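Local coordinates for Xaa-Pro Dipeptidase (Alteromonas macleodii, PDB 2QS8), which probably hydrolyses dipeptide-like substrates as a metal-dependent carboxypeptidase of the amidohydrolase superfamily, at residues V24-I32 / D39-S47; K379-K387 / N399-G407. All coordinates share one frame; numbering follows the deposited sequence.

Contact 1 (V24-I32 / D39-S47); sequences VQSRISIVI and DIKKGFISS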
loop_
_atom_site.group_PDB
_atom_site.type_symbol
_atom_site.label_atom_id
_atom_site.label_comp_id
_atom_site.label_asym_id
_atom_site.label_seq_id
_atom_site.Cartn_x
_atom_site.Cartn_y
_atom_site.Cartn_z
ATOM N N VAL A 24 -22.107 -13.444 51.398
ATOM C CA VAL A 24 -21.304 -14.635 51.606
ATOM C C VAL A 24 -22.302 -15.631 52.173
ATOM O O VAL A 24 -22.914 -15.379 53.209
ATOM C CB VAL A 24 -20.191 -14.410 52.628
ATOM C CG1 VAL A 24 -19.378 -15.686 52.787
ATOM C CG2 VAL A 24 -19.302 -13.257 52.181
ATOM N N GLN A 25 -22.487 -16.749 51.485
ATOM C CA GLN A 25 -23.435 -17.763 51.922
ATOM C C GLN A 25 -22.763 -18.790 52.820
ATOM O O GLN A 25 -21.608 -19.142 52.605
ATOM C CB GLN A 25 -24.047 -18.431 50.696
ATOM C CG GLN A 25 -24.655 -17.417 49.734
ATOM C CD GLN A 25 -25.048 -18.024 48.409
ATOM O OE1 GLN A 25 -25.837 -18.969 48.354
ATOM N NE2 GLN A 25 -24.497 -17.485 47.322
ATOM N N SER A 26 -23.489 -19.263 53.829
ATOM C CA SER A 26 -22.938 -20.240 54.764
ATOM C C SER A 26 -23.438 -21.661 54.531
ATOM O O SER A 26 -24.600 -21.873 54.204
ATOM C CB SER A 26 -23.264 -19.833 56.203
ATOM O OG SER A 26 -22.704 -18.576 56.529
ATOM N N ARG A 27 -22.541 -22.621 54.718
ATOM C CA ARG A 27 -22.850 -24.043 54.572
ATOM C C ARG A 27 -23.654 -24.372 53.329
ATOM O O ARG A 27 -24.883 -24.364 53.355
ATOM C CB ARG A 27 -23.594 -24.544 55.816
ATOM C CG ARG A 27 -22.757 -24.483 57.100
ATOM C CD ARG A 27 -23.540 -24.933 58.328
ATOM N NE ARG A 27 -24.026 -23.801 59.110
ATOM C CZ ARG A 27 -25.048 -23.032 58.761
ATOM N NH1 ARG A 27 -25.707 -23.275 57.640
ATOM N NH2 ARG A 27 -25.400 -22.006 59.521
ATOM N N ILE A 28 -22.954 -24.665 52.240
ATOM C CA ILE A 28 -23.616 -25.005 50.988
ATOM C C ILE A 28 -23.048 -26.285 50.380
ATOM O O ILE A 28 -21.878 -26.605 50.561
ATOM C CB ILE A 28 -23.504 -23.837 49.949
ATOM C CG1 ILE A 28 -24.601 -22.796 50.198
ATOM C CG2 ILE A 28 -23.672 -24.356 48.533
ATOM C CD1 ILE A 28 -24.319 -21.838 51.294
ATOM N N SER A 29 -23.897 -27.022 49.676
ATOM C CA SER A 29 -23.495 -28.257 49.017
ATOM C C SER A 29 -23.491 -28.039 47.514
ATOM O O SER A 29 -24.502 -27.638 46.932
ATOM C CB SER A 29 -24.454 -29.397 49.358
ATOM O OG SER A 29 -24.196 -29.913 50.651
ATOM N N ILE A 30 -22.348 -28.293 46.890
ATOM C CA ILE A 30 -22.202 -28.135 45.451
ATOM C C ILE A 30 -22.008 -29.528 44.865
ATOM O O ILE A 30 -21.182 -30.297 45.350
ATOM C CB ILE A 30 -20.975 -27.263 45.117
ATOM C CG1 ILE A 30 -21.073 -25.937 45.873
ATOM C CG2 ILE A 30 -20.900 -27.025 43.614
ATOM C CD1 ILE A 30 -19.819 -25.093 45.811
ATOM N N VAL A 31 -22.776 -29.857 43.833
ATOM C CA VAL A 31 -22.662 -31.174 43.223
ATOM C C VAL A 31 -22.076 -31.062 41.829
ATOM O O VAL A 31 -22.581 -30.313 40.993
ATOM C CB VAL A 31 -24.033 -31.881 43.146
ATOM C CG1 VAL A 31 -23.847 -33.334 42.770
ATOM C CG2 VAL A 31 -24.740 -31.781 44.467
ATOM N N ILE A 32 -21.005 -31.807 41.587
ATOM C CA ILE A 32 -20.333 -31.793 40.296
ATOM C C ILE A 32 -20.567 -33.087 39.528
ATOM O O ILE A 32 -20.367 -34.181 40.054
ATOM C CB ILE A 32 -18.819 -31.575 40.473
ATOM C CG1 ILE A 32 -18.571 -30.195 41.080
ATOM C CG2 ILE A 32 -18.106 -31.713 39.143
ATOM C CD1 ILE A 32 -17.152 -29.978 41.545
ATOM N N ASP A 39 -25.835 -29.251 40.669
ATOM C CA ASP A 39 -26.783 -28.837 41.686
ATOM C C ASP A 39 -26.148 -28.075 42.844
ATOM O O ASP A 39 -24.947 -28.160 43.082
ATOM C CB ASP A 39 -27.532 -30.061 42.214
ATOM C CG ASP A 39 -28.927 -29.727 42.708
ATOM O OD1 ASP A 39 -29.558 -30.620 43.316
ATOM O OD2 ASP A 39 -29.393 -28.586 42.488
ATOM N N ILE A 40 -26.979 -27.326 43.562
ATOM C CA ILE A 40 -26.527 -26.534 44.697
ATOM C C ILE A 40 -27.618 -26.570 45.750
ATOM O O ILE A 40 -28.659 -25.936 45.594
ATOM C CB ILE A 40 -26.281 -25.064 44.290
ATOM C CG1 ILE A 40 -25.264 -25.007 43.149
ATOM C CG2 ILE A 40 -25.797 -24.262 45.490
ATOM C CD1 ILE A 40 -25.120 -23.645 42.541
ATOM N N LYS A 41 -27.377 -27.313 46.820
ATOM C CA LYS A 41 -28.352 -27.428 47.891
ATOM C C LYS A 41 -27.844 -26.815 49.191
ATOM O O LYS A 41 -26.637 -26.764 49.436
ATOM C CB LYS A 41 -28.713 -28.902 48.092
ATOM C CG LYS A 41 -29.393 -29.514 46.878
ATOM C CD LYS A 41 -29.961 -30.900 47.169
ATOM C CE LYS A 41 -30.856 -31.377 46.024
ATOM N NZ LYS A 41 -31.951 -30.397 45.743
ATOM N N LYS A 42 -28.771 -26.335 50.015
ATOM C CA LYS A 42 -28.414 -25.733 51.294
ATOM C C LYS A 42 -28.085 -26.783 52.349
ATOM O O LYS A 42 -28.664 -27.874 52.368
ATOM C CB LYS A 42 -29.542 -24.829 51.789
ATOM C CG LYS A 42 -29.708 -23.558 50.969
ATOM C CD LYS A 42 -30.869 -22.734 51.483
ATOM C CE LYS A 42 -31.123 -21.508 50.616
ATOM N NZ LYS A 42 -32.392 -20.810 51.012
ATOM N N GLY A 43 -27.144 -26.441 53.224
ATOM C CA GLY A 43 -26.728 -27.354 54.270
ATOM C C GLY A 43 -25.770 -28.400 53.738
ATOM O O GLY A 43 -25.479 -28.439 52.539
ATOM N N PHE A 44 -25.274 -29.249 54.627
ATOM C CA PHE A 44 -24.349 -30.301 54.231
ATOM C C PHE A 44 -25.127 -31.597 54.061
ATOM O O PHE A 44 -25.405 -32.287 55.036
ATOM C CB PHE A 44 -23.260 -30.471 55.298
ATOM C CG PHE A 44 -22.374 -29.254 55.474
ATOM C CD1 PHE A 44 -21.782 -28.988 56.702
ATOM C CD2 PHE A 44 -22.139 -28.377 54.418
ATOM C CE1 PHE A 44 -20.970 -27.867 56.883
ATOM C CE2 PHE A 44 -21.325 -27.256 54.592
ATOM C CZ PHE A 44 -20.744 -26.999 55.828
ATOM N N ILE A 45 -25.485 -31.922 52.822
ATOM C CA ILE A 45 -26.229 -33.141 52.551
ATOM C C ILE A 45 -25.341 -34.360 52.721
ATOM O O ILE A 45 -24.116 -34.248 52.745
ATOM C CB ILE A 45 -26.831 -33.145 51.129
ATOM C CG1 ILE A 45 -25.726 -32.992 50.079
ATOM C CG2 ILE A 45 -27.847 -32.026 50.997
ATOM C CD1 ILE A 45 -26.250 -33.100 48.646
ATOM N N SER A 46 -25.963 -35.528 52.841
ATOM C CA SER A 46 -25.227 -36.770 53.033
ATOM C C SER A 46 -24.253 -37.036 51.892
ATOM O O SER A 46 -24.574 -36.789 50.730
ATOM C CB SER A 46 -26.207 -37.935 53.168
ATOM O OG SER A 46 -27.127 -37.705 54.221
ATOM N N SER A 47 -23.078 -37.561 52.226
ATOM C CA SER A 47 -22.051 -37.841 51.229
ATOM C C SER A 47 -21.792 -39.325 50.981
ATOM O O SER A 47 -21.125 -39.687 50.014
ATOM C CB SER A 47 -20.739 -37.176 51.647
ATOM O OG SER A 47 -20.225 -37.766 52.828
#

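Contact 2 (K379-K387 / N399-G407); sequences KLADLIAVK and NVDVVIKDG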
loop_
_atom_site.group_PDB
_atom_site.type_symbol
_atom_site.label_atom_id
_atom_site.label_comp_id
_atom_site.label_asym_id
_atom_site.label_seq_id
_atom_site.Cartn_x
_atom_site.Cartn_y
_atom_site.Cartn_z
ATOM N N LYS A 379 -23.407 -24.169 34.914
ATOM C CA LYS A 379 -22.101 -23.655 34.499
ATOM C C LYS A 379 -20.979 -24.664 34.663
ATOM O O LYS A 379 -21.149 -25.684 35.328
ATOM C CB LYS A 379 -21.758 -22.379 35.269
ATOM C CG LYS A 379 -22.563 -21.174 34.811
ATOM C CD LYS A 379 -21.938 -19.875 35.282
ATOM C CE LYS A 379 -22.687 -18.672 34.727
ATOM N NZ LYS A 379 -22.064 -17.384 35.148
ATOM N N LEU A 380 -19.836 -24.382 34.045
ATOM C CA LEU A 380 -18.681 -25.269 34.130
ATOM C C LEU A 380 -18.111 -25.279 35.545
ATOM O O LEU A 380 -18.096 -24.252 36.238
ATOM C CB LEU A 380 -17.605 -24.839 33.123
ATOM C CG LEU A 380 -17.969 -24.979 31.633
ATOM C CD1 LEU A 380 -16.863 -24.388 30.753
ATOM C CD2 LEU A 380 -18.174 -26.448 31.291
ATOM N N ALA A 381 -17.641 -26.449 35.967
ATOM C CA ALA A 381 -17.088 -26.640 37.301
ATOM C C ALA A 381 -15.657 -26.138 37.503
ATOM O O ALA A 381 -14.702 -26.921 37.529
ATOM C CB ALA A 381 -17.182 -28.118 37.693
ATOM N N ASP A 382 -15.525 -24.823 37.639
ATOM C CA ASP A 382 -14.246 -24.176 37.890
ATOM C C ASP A 382 -14.393 -23.547 39.275
ATOM O O ASP A 382 -15.071 -22.529 39.433
ATOM C CB ASP A 382 -13.975 -23.089 36.841
ATOM C CG ASP A 382 -13.346 -23.638 35.569
ATOM O OD1 ASP A 382 -13.443 -24.861 35.323
ATOM O OD2 ASP A 382 -12.757 -22.837 34.806
ATOM N N LEU A 383 -13.771 -24.162 40.276
ATOM C CA LEU A 383 -13.872 -23.664 41.644
ATOM C C LEU A 383 -12.559 -23.663 42.414
ATOM O O LEU A 383 -11.668 -24.477 42.170
ATOM C CB LEU A 383 -14.886 -24.493 42.447
ATOM C CG LEU A 383 -16.264 -24.814 41.861
ATOM C CD1 LEU A 383 -16.142 -25.993 40.908
ATOM C CD2 LEU A 383 -17.240 -25.146 42.996
ATOM N N ILE A 384 -12.457 -22.745 43.363
ATOM C CA ILE A 384 -11.279 -22.657 44.202
ATOM C C ILE A 384 -11.746 -22.533 45.648
ATOM O O ILE A 384 -12.920 -22.251 45.909
ATOM C CB ILE A 384 -10.410 -21.422 43.858
ATOM C CG1 ILE A 384 -11.185 -20.140 44.164
ATOM C CG2 ILE A 384 -10.004 -21.463 42.391
ATOM C CD1 ILE A 384 -10.325 -18.883 44.154
ATOM N N ALA A 385 -10.831 -22.751 46.584
ATOM C CA ALA A 385 -11.156 -22.655 47.998
ATOM C C ALA A 385 -9.956 -22.084 48.733
ATOM O O ALA A 385 -8.832 -22.197 48.263
ATOM C CB ALA A 385 -11.508 -24.019 48.542
ATOM N N VAL A 386 -10.199 -21.465 49.883
ATOM C CA VAL A 386 -9.128 -20.871 50.671
ATOM C C VAL A 386 -9.559 -20.842 52.125
ATOM O O VAL A 386 -10.752 -20.761 52.410
ATOM C CB VAL A 386 -8.845 -19.422 50.207
ATOM C CG1 VAL A 386 -10.097 -18.570 50.351
ATOM C CG2 VAL A 386 -7.707 -18.829 51.005
ATOM N N LYS A 387 -8.597 -20.928 53.041
ATOM C CA LYS A 387 -8.895 -20.879 54.466
ATOM C C LYS A 387 -8.967 -19.415 54.870
ATOM O O LYS A 387 -7.999 -18.669 54.723
ATOM C CB LYS A 387 -7.802 -21.579 55.272
ATOM C CG LYS A 387 -7.760 -23.085 55.098
ATOM C CD LYS A 387 -6.617 -23.686 55.905
ATOM C CE LYS A 387 -6.472 -25.178 55.657
ATOM N NZ LYS A 387 -5.295 -25.756 56.382
ATOM N N ASN A 399 -3.261 -17.511 49.682
ATOM C CA ASN A 399 -3.169 -18.908 50.089
ATOM C C ASN A 399 -4.252 -19.848 49.572
ATOM O O ASN A 399 -4.705 -20.732 50.298
ATOM C CB ASN A 399 -3.114 -18.983 51.617
ATOM C CG ASN A 399 -2.095 -18.021 52.209
ATOM O OD1 ASN A 399 -2.408 -17.266 53.131
ATOM N ND2 ASN A 399 -0.870 -18.047 51.682
ATOM N N VAL A 400 -4.664 -19.665 48.321
ATOM C CA VAL A 400 -5.656 -20.547 47.718
ATOM C C VAL A 400 -5.038 -21.939 47.762
ATOM O O VAL A 400 -3.930 -22.125 47.285
ATOM C CB VAL A 400 -5.915 -20.170 46.260
ATOM C CG1 VAL A 400 -6.788 -21.224 45.605
ATOM C CG2 VAL A 400 -6.566 -18.792 46.188
ATOM N N ASP A 401 -5.743 -22.907 48.334
ATOM C CA ASP A 401 -5.198 -24.255 48.446
ATOM C C ASP A 401 -5.996 -25.339 47.724
ATOM O O ASP A 401 -5.673 -26.526 47.814
ATOM C CB ASP A 401 -5.033 -24.625 49.925
ATOM C CG ASP A 401 -6.363 -24.787 50.644
ATOM O OD1 ASP A 401 -7.246 -23.919 50.477
ATOM O OD2 ASP A 401 -6.522 -25.784 51.379
ATOM N N VAL A 402 -7.036 -24.933 47.003
ATOM C CA VAL A 402 -7.843 -25.888 46.259
ATOM C C VAL A 402 -8.197 -25.290 44.911
ATOM O O VAL A 402 -8.707 -24.176 44.828
ATOM C CB VAL A 402 -9.159 -26.265 47.024
ATOM C CG1 VAL A 402 -10.063 -27.129 46.140
ATOM C CG2 VAL A 402 -8.826 -27.031 48.291
ATOM N N VAL A 403 -7.922 -26.029 43.851
ATOM C CA VAL A 403 -8.226 -25.550 42.517
ATOM C C VAL A 403 -8.854 -26.672 41.714
ATOM O O VAL A 403 -8.237 -27.720 41.519
ATOM C CB VAL A 403 -6.950 -25.061 41.780
ATOM C CG1 VAL A 403 -7.306 -24.576 40.382
ATOM C CG2 VAL A 403 -6.274 -23.955 42.576
ATOM N N ILE A 404 -10.087 -26.442 41.269
ATOM C CA ILE A 404 -10.820 -27.406 40.458
ATOM C C ILE A 404 -11.112 -26.759 39.117
ATOM O O ILE A 404 -11.596 -25.635 39.055
ATOM C CB ILE A 404 -12.159 -27.812 41.109
ATOM C CG1 ILE A 404 -11.891 -28.456 42.476
ATOM C CG2 ILE A 404 -12.893 -28.786 40.204
ATOM C CD1 ILE A 404 -13.140 -28.795 43.278
ATOM N N LYS A 405 -10.812 -27.471 38.044
ATOM C CA LYS A 405 -11.042 -26.939 36.712
ATOM C C LYS A 405 -11.699 -27.999 35.852
ATOM O O LYS A 405 -11.201 -29.119 35.744
ATOM C CB LYS A 405 -9.715 -26.517 36.086
ATOM C CG LYS A 405 -9.824 -26.054 34.642
ATOM C CD LYS A 405 -8.466 -26.192 33.968
ATOM C CE LYS A 405 -8.541 -25.956 32.482
ATOM N NZ LYS A 405 -7.246 -26.307 31.856
ATOM N N ASP A 406 -12.824 -27.629 35.248
ATOM C CA ASP A 406 -13.589 -28.529 34.400
ATOM C C ASP A 406 -14.010 -29.781 35.170
ATOM O O ASP A 406 -13.993 -30.890 34.636
ATOM C CB ASP A 406 -12.765 -28.912 33.165
ATOM C CG ASP A 406 -13.623 -29.116 31.931
ATOM O OD1 ASP A 406 -14.439 -28.216 31.612
ATOM O OD2 ASP A 406 -13.475 -30.169 31.274
ATOM N N GLY A 407 -14.388 -29.593 36.431
ATOM C CA GLY A 407 -14.820 -30.714 37.246
ATOM C C GLY A 407 -13.715 -31.609 37.777
ATOM O O GLY A 407 -14.003 -32.633 38.395
HETATM O O HOH W 1 -5.939 -21.369 52.683
#

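Contact 1 (V24-I32 / D39-S47)
Strands 28-32 and 39-42 form an antiparallel beta hairpin, part of the sheet beside the TIM barrel of this amidohydrolase, in which Ile28, Ser29, Ile30 and Val31 pair with Lys42, Lys41, Ile40 and Asp39. Ser29 and Lys41 are a hydrogen-bonded pair, Ser29 N donating a hydrogen bond to Lys41 O at 2.8 Å; Val31 and Asp39 repeat the pattern, with one of their two bonds weak. Beyond Lys42 the chain turns at Gly43, whose positive phi suits glycine, and Gly43 N reaches Arg27 O at 3.1 Å from 40° above the carbonyl plane.

Ser29 ties the strand to this departing chain. Its OG lies opposite the carbonyl carbon, beside the backbone N (chi1 -78°), and there it both donates and accepts a hydrogen bond: it donates to an in-plane lone pair of Gly43 O at 2.7 Å and receives Ile45 N at 3.2 Å, with a nearly straight N-H (165°). A serine fits because its short hydroxyl arm can serve one backbone carbonyl and one backbone N-H at once. With an alanine here, Gly43 O and Ile45 N would probably lose their shared partner and the chain after Gly43 would be held less firmly. CG1 of Ile45 rests against the same hydroxyl.

On the opposite face, branched side chains suit the strands: Ile28 CG2 meets Ile40 CG2 at 3.7 Å, and Ile30 shares this face. Back on the face of Ser29 and Val31, Lys41 NZ forms a salt bridge with Asp39 OD1 of its own strand, 3.4 Å away. The aliphatic part of Arg27 runs across the Phe44 ring, which also stacks with His12 of strand 9-16. CB of Arg27 makes an off-centre CH-pi contact 4.1 Å from the ring centroid, while Arg27 CG comes within 3.5 Å of Phe44 CZ.

Contact 2 (K379-K387 / N399-G407)
Leu383, Ile384 and Ala385 pair with Ile404, Val403 and Val402 in an antiparallel strand pair, 383-386 with 400-405, that carries a classic beta bulge; the strand axes lie 169° apart. The pair belongs to the mixed sheet that it shares with strand 60-67, which flanks 383-386 on its other edge.

The backbone bonds come first. Ile404 N meets Leu383 O at 2.7 Å, and Ala385 N reaches Val402 O at 3.1 Å. The bond returned by Ala385 O goes to Asp401 N, at 3.2 Å, instead of to Val402 N: two residues, Asp401 and Val402, thus stand across from the single Ala385, and this is the bulge. At the other end Ala381, at the middle of an inverse gamma turn, accepts Gly407 N on its O at 2.9 Å; the positive phi of Gly407 suits a residue without a side chain.

Among side chains, Asp382 supplies the polar link. Its CG sits beside the backbone N (chi1 -85°), which swings OD1 back to the turn that follows strand 400-405, where Asp406 N points at it nearly straight (166°) from 2.8 Å. Its OD2 forms a salt bridge with Arg136, which also holds Asp406 OD1; one arginine thus probably offsets two nearby carboxylates. Lys405 NZ leaves the contact to bond Gly134 O.

Apolar side chains meet on both faces. On one, Ala385 CB packs on Val402 CB at 3.6 Å, an approach that the small methyl allows, and Leu383 and Ile404 continue the row. On the other, the CG1 branch of Val400 comes within 4.0 Å of Ile384 CB and also leans on Ala385 O.

Beyond the bulge, a water takes over from direct strand pairing: it accepts from Lys387 N at 2.7 Å and donates to Asn399 O.

Contacts 1 and 2, with centres about 15 Å apart, belong to one sheet: strand 28-33 pairs with strand 9-16, which pairs with strand 60-67, and this in turn borders strand 383-386. They also meet directly through apolar groups. Ile30 CD1 of contact 1 touches Leu383 CD2 of contact 2 at 3.8 Å, and Ile32 CG2 lies 3.9 Å from Gly407 CA. Neither contact supplies residues to the magnesium site or the methionine pocket. Contact 2 is the more central, about 18 Å from the chain's centre against 31 Å for contact 1, and its neighbour 60-67 leads to the metal ligands His69 and His71.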